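Local coordinates for protein BAG family molecular chaperone regulator 2 (PDB 4HWD) that probably acts as a co-chaperone that binds the ATPase domain of HSP70/HSC70 chaperones through its BAG domain, regulating programmed cell death and stress responses, at residues 68-71 with 72-76; 48-51 with 52-56. All coordinates share one frame; numbering follows the deposited sequence.

Contact 1 of 2, residues 68-71 with 72-76; sequences KKMQ and EERLH
Met70 on Arg74 and Lys69 beside Glu73 are i to i+4 contacts along one face of helix 63-89, the last helix of the three-helix BAG domain bundle. Met70 and Arg74 run alongside each other in the same direction. Bends at chi2 and chi3 turn the thioether forward along the helix, bringing Met70 CE to 3.2 Å from Arg74 NH1, oblique to the guanidinium but so short that the methyl's exact placement is doubtful. Lys69 and Glu73 also lie side by side, both starting with CG anti to the backbone N (chi1 165° and 162°). Lys69 NZ stops 4.1 Å from Glu73 OE2, too far for a salt bridge, though the opposite charges should still attract weakly. These long polar chains suit the solvent-facing side. Beneath them the helical bonds continue, among them Glu73 N to Lys69 O at 2.9 Å. Arg74 N instead divides itself, meeting Met70 O at 3.0 Å from above the carbonyl plane and Gln71 O through a weak second bond. On the inward side Gln71 packs on Ser13 and Val16 of helix 2-31, while Leu75 bridges Val16 and Leu52 of helix 38-57, packing helix 63-89 against both partners.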
loop_
_atom_site.group_PDB
_atom_site.type_symbol
_atom_site.label_atom_id
_atom_site.label_comp_id
_atom_site.label_asym_id
_atom_site.label_seq_id
_atom_site.Cartn_x
_atom_site.Cartn_y
_atom_site.Cartn_z
ATOM N N LYS A 68 6.399 -1.179 -11.595
ATOM C CA LYS A 68 6.722 -1.403 -10.187
ATOM C C LYS A 68 7.044 -0.069 -9.518
ATOM O O LYS A 68 6.695 0.157 -8.364
ATOM C CB LYS A 68 7.919 -2.345 -10.043
ATOM C CG LYS A 68 9.253 -1.705 -10.378
ATOM C CD LYS A 68 10.272 -2.029 -9.302
ATOM C CE LYS A 68 11.646 -1.476 -9.631
ATOM N NZ LYS A 68 12.669 -1.941 -8.647
ATOM N N LYS A 69 7.721 0.804 -10.258
ATOM C CA LYS A 69 8.073 2.130 -9.773
ATOM C C LYS A 69 6.883 2.951 -9.271
ATOM O O LYS A 69 6.767 3.219 -8.070
ATOM C CB LYS A 69 8.683 2.947 -10.914
ATOM C CG LYS A 69 8.774 4.445 -10.660
ATOM C CD LYS A 69 9.063 5.193 -11.956
ATOM C CE LYS A 69 9.022 6.702 -11.769
ATOM N NZ LYS A 69 10.135 7.199 -10.916
ATOM N N MET A 70 5.977 3.300 -10.186
ATOM C CA MET A 70 4.754 4.022 -9.848
ATOM C C MET A 70 3.978 3.298 -8.751
ATOM O O MET A 70 3.195 3.907 -8.025
ATOM C CB MET A 70 3.858 4.152 -11.082
ATOM C CG MET A 70 2.472 4.734 -10.776
ATOM S SD MET A 70 1.085 3.723 -11.363
ATOM C CE MET A 70 0.766 2.691 -9.935
ATOM N N GLN A 71 4.202 1.996 -8.640
ATOM C CA GLN A 71 3.523 1.184 -7.646
ATOM C C GLN A 71 4.106 1.341 -6.235
ATOM O O GLN A 71 3.363 1.474 -5.263
ATOM C CB GLN A 71 3.557 -0.283 -8.069
ATOM C CG GLN A 71 2.500 -1.126 -7.382
ATOM C CD GLN A 71 1.089 -0.692 -7.750
ATOM O OE1 GLN A 71 0.180 -0.758 -6.931
ATOM N NE2 GLN A 71 0.902 -0.256 -8.992
ATOM N N GLU A 72 5.427 1.316 -6.101
ATOM C CA GLU A 72 5.999 1.486 -4.772
ATOM C C GLU A 72 5.923 2.963 -4.401
ATOM O O GLU A 72 5.937 3.321 -3.227
ATOM C CB GLU A 72 7.440 0.975 -4.710
ATOM C CG GLU A 72 8.459 1.746 -5.503
ATOM C CD GLU A 72 9.852 1.237 -5.217
ATOM O OE1 GLU A 72 10.120 0.052 -5.524
ATOM O OE2 GLU A 72 10.666 2.014 -4.669
ATOM N N GLU A 73 5.825 3.807 -5.424
ATOM C CA GLU A 73 5.689 5.247 -5.255
ATOM C C GLU A 73 4.286 5.524 -4.695
ATOM O O GLU A 73 4.084 6.435 -3.876
ATOM C CB GLU A 73 5.870 5.935 -6.607
ATOM C CG GLU A 73 5.354 7.360 -6.674
ATOM C CD GLU A 73 5.872 8.107 -7.893
ATOM O OE1 GLU A 73 5.362 9.215 -8.181
ATOM O OE2 GLU A 73 6.799 7.592 -8.558
ATOM N N ARG A 74 3.324 4.722 -5.147
ATOM C CA ARG A 74 1.937 4.825 -4.704
ATOM C C ARG A 74 1.853 4.316 -3.274
ATOM O O ARG A 74 1.126 4.867 -2.450
ATOM C CB ARG A 74 1.033 3.986 -5.609
ATOM C CG ARG A 74 -0.251 3.518 -4.950
ATOM C CD ARG A 74 -1.272 3.133 -6.006
ATOM N NE ARG A 74 -1.747 4.307 -6.734
ATOM C CZ ARG A 74 -2.163 4.285 -7.998
ATOM N NH1 ARG A 74 -2.160 3.145 -8.684
ATOM N NH2 ARG A 74 -2.590 5.399 -8.577
ATOM N N LEU A 75 2.613 3.259 -2.998
ATOM C CA LEU A 75 2.668 2.652 -1.675
ATOM C C LEU A 75 3.314 3.603 -0.677
ATOM O O LEU A 75 2.945 3.625 0.496
ATOM C CB LEU A 75 3.467 1.349 -1.720
ATOM C CG LEU A 75 2.666 0.097 -2.037
ATOM C CD1 LEU A 75 3.606 -1.053 -2.363
ATOM C CD2 LEU A 75 1.767 -0.237 -0.853
ATOM N N HIS A 76 4.288 4.373 -1.141
ATOM C CA HIS A 76 4.958 5.327 -0.276
ATOM C C HIS A 76 3.934 6.365 0.143
ATOM O O HIS A 76 3.895 6.784 1.300
ATOM C CB HIS A 76 6.112 6.011 -1.014
ATOM C CG HIS A 76 7.316 5.139 -1.199
ATOM N ND1 HIS A 76 8.438 5.556 -1.883
ATOM C CD2 HIS A 76 7.574 3.876 -0.782
ATOM C CE1 HIS A 76 9.337 4.587 -1.880
ATOM N NE2 HIS A 76 8.839 3.557 -1.218
#

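Contact 2 of 2, residues 48-51 with 52-56; sequences LMNQ and LVKLD
Asn50 and Lys54, one turn apart on helix 38-57, carry most of this local contact, their side chains crossing obliquely rather than running in line. Asn50 leaves the helix with CG anti to its own N (chi1 -178°), and its amide nitrogen leans over the lysine chain. Asn50 ND2 comes within 3.0 Å of Lys54 CE, so close for an unbonded pair that the exact fit is doubtful. Lys54 takes the other branch: its CG is anti to the carbonyl carbon (chi1 -70°), which lays the root of the chain against the previous turn, and beyond CG it is extended. Lys54 CG thus lies 3.1 Å from Asn50 O, the same oxygen that accepts the bond from Lys54 N at 3.2 Å, a fairly straight one at 165°. The aliphatic part of lysine suits this place, since it can lie along a neighbour while the ammonium reaches outward.

The next face of the helix is less polar. Met49, coiled through three similar turns, brings SD to 4.3 Å from Leu52 CD2, a loose apolar touch. Leu52 CB rests 3.3 Å from Met49 O, and Val53 CG1 lies on that carbonyl at 3.5 Å. A methyl of the beta-branched valine thus lies beside the carbonyl that accepts its own N-H.

Further round, the side chains turn into the bundle, where the branched apolar leucine suits close packing between helices. Gln51, partly exposed, lies on Ile12, Gln15 and Leu19 of helix 2-31, a residue with both methylene groups and a polar end suiting such a place. Buried Leu48 reaches Leu19 as well as Leu82 of helix 63-89, so helix 38-57 packs on both of the other helices of the bundle.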
loop_
_atom_site.group_PDB
_atom_site.type_symbol
_atom_site.label_atom_id
_atom_site.label_comp_id
_atom_site.label_asym_id
_atom_site.label_seq_id
_atom_site.Cartn_x
_atom_site.Cartn_y
_atom_site.Cartn_z
ATOM N N LEU A 48 0.810 -2.949 4.063
ATOM C CA LEU A 48 1.340 -2.062 3.026
ATOM C C LEU A 48 2.837 -2.311 2.865
ATOM O O LEU A 48 3.333 -2.469 1.745
ATOM C CB LEU A 48 1.105 -0.587 3.389
ATOM C CG LEU A 48 -0.336 -0.066 3.457
ATOM C CD1 LEU A 48 -0.379 1.280 4.177
ATOM C CD2 LEU A 48 -0.892 0.057 2.051
ATOM N N MET A 49 3.552 -2.349 3.985
ATOM C CA MET A 49 4.994 -2.574 3.962
ATOM C C MET A 49 5.311 -3.961 3.419
ATOM O O MET A 49 6.288 -4.149 2.693
ATOM C CB MET A 49 5.588 -2.414 5.371
ATOM C CG MET A 49 5.529 -0.991 5.935
ATOM S SD MET A 49 6.458 0.210 4.938
ATOM C CE MET A 49 8.184 -0.271 5.290
ATOM N N ASN A 50 4.482 -4.936 3.767
ATOM C CA ASN A 50 4.696 -6.293 3.273
ATOM C C ASN A 50 4.637 -6.328 1.745
ATOM O O ASN A 50 5.395 -7.055 1.109
ATOM C CB ASN A 50 3.645 -7.243 3.824
ATOM C CG ASN A 50 3.879 -8.668 3.374
ATOM O OD1 ASN A 50 4.217 -9.538 4.175
ATOM N ND2 ASN A 50 3.714 -8.911 2.082
ATOM N N GLN A 51 3.726 -5.551 1.160
ATOM C CA GLN A 51 3.598 -5.496 -0.294
ATOM C C GLN A 51 4.814 -4.795 -0.873
ATOM O O GLN A 51 5.265 -5.110 -1.967
ATOM C CB GLN A 51 2.332 -4.731 -0.699
ATOM C CG GLN A 51 1.031 -5.472 -0.475
ATOM C CD GLN A 51 1.028 -6.856 -1.121
ATOM O OE1 GLN A 51 1.546 -7.039 -2.224
ATOM N NE2 GLN A 51 0.430 -7.834 -0.437
ATOM N N LEU A 52 5.340 -3.831 -0.125
ATOM C CA LEU A 52 6.496 -3.064 -0.562
ATOM C C LEU A 52 7.784 -3.904 -0.626
ATOM O O LEU A 52 8.610 -3.707 -1.519
ATOM C CB LEU A 52 6.682 -1.848 0.359
ATOM C CG LEU A 52 7.510 -0.691 -0.208
ATOM C CD1 LEU A 52 6.964 -0.290 -1.565
ATOM C CD2 LEU A 52 7.479 0.484 0.754
ATOM N N VAL A 53 7.966 -4.826 0.315
ATOM C CA VAL A 53 9.150 -5.686 0.287
ATOM C C VAL A 53 8.968 -6.685 -0.859
ATOM O O VAL A 53 9.899 -6.936 -1.627
ATOM C CB VAL A 53 9.352 -6.477 1.616
ATOM C CG1 VAL A 53 9.461 -5.509 2.792
ATOM C CG2 VAL A 53 8.219 -7.467 1.834
ATOM N N LYS A 54 7.762 -7.245 -0.971
ATOM C CA LYS A 54 7.446 -8.198 -2.035
ATOM C C LYS A 54 7.741 -7.557 -3.376
ATOM O O LYS A 54 8.323 -8.183 -4.262
ATOM C CB LYS A 54 5.972 -8.605 -1.987
ATOM C CG LYS A 54 5.597 -9.468 -0.812
ATOM C CD LYS A 54 4.232 -10.079 -1.030
ATOM C CE LYS A 54 3.900 -11.087 0.060
ATOM N NZ LYS A 54 2.609 -11.755 -0.222
ATOM N N LEU A 55 7.344 -6.300 -3.522
ATOM C CA LEU A 55 7.584 -5.579 -4.757
ATOM C C LEU A 55 9.086 -5.541 -5.013
ATOM O O LEU A 55 9.574 -6.162 -5.950
ATOM C CB LEU A 55 7.040 -4.158 -4.657
ATOM C CG LEU A 55 7.062 -3.373 -5.965
ATOM C CD1 LEU A 55 6.024 -3.950 -6.908
ATOM C CD2 LEU A 55 6.767 -1.912 -5.702
ATOM N N ASP A 56 9.814 -4.822 -4.163
ATOM C CA ASP A 56 11.265 -4.687 -4.290
ATOM C C ASP A 56 12.005 -5.983 -4.620
ATOM O O ASP A 56 12.975 -5.970 -5.378
ATOM C CB ASP A 56 11.844 -4.077 -3.012
ATOM C CG ASP A 56 11.493 -2.609 -2.859
ATOM O OD1 ASP A 56 11.822 -2.024 -1.807
ATOM O OD2 ASP A 56 10.889 -2.040 -3.794
#

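How the contacts relate
Following the chain from helix 2-31, contact 2 comes first, near the C-terminal end of helix 38-57, and contact 1 follows early in helix 63-89. Each joins successive turns of a single helix, so neither closes a loop, and the two stand in series without nesting or crossing. The short connection between the helices brings them together antiparallel, the centres of the two contacts about 10 Å apart. There Leu55 CD2 reaches Lys68 O at 3.4 Å and Glu72 CB at 3.1 Å. Beside this apolar seam Asp56 OD2 lies 2.8 Å from Glu72 OE1; such close carboxylates may share a proton. With helix 2-31 packed against both, the three-helix bundle is complete.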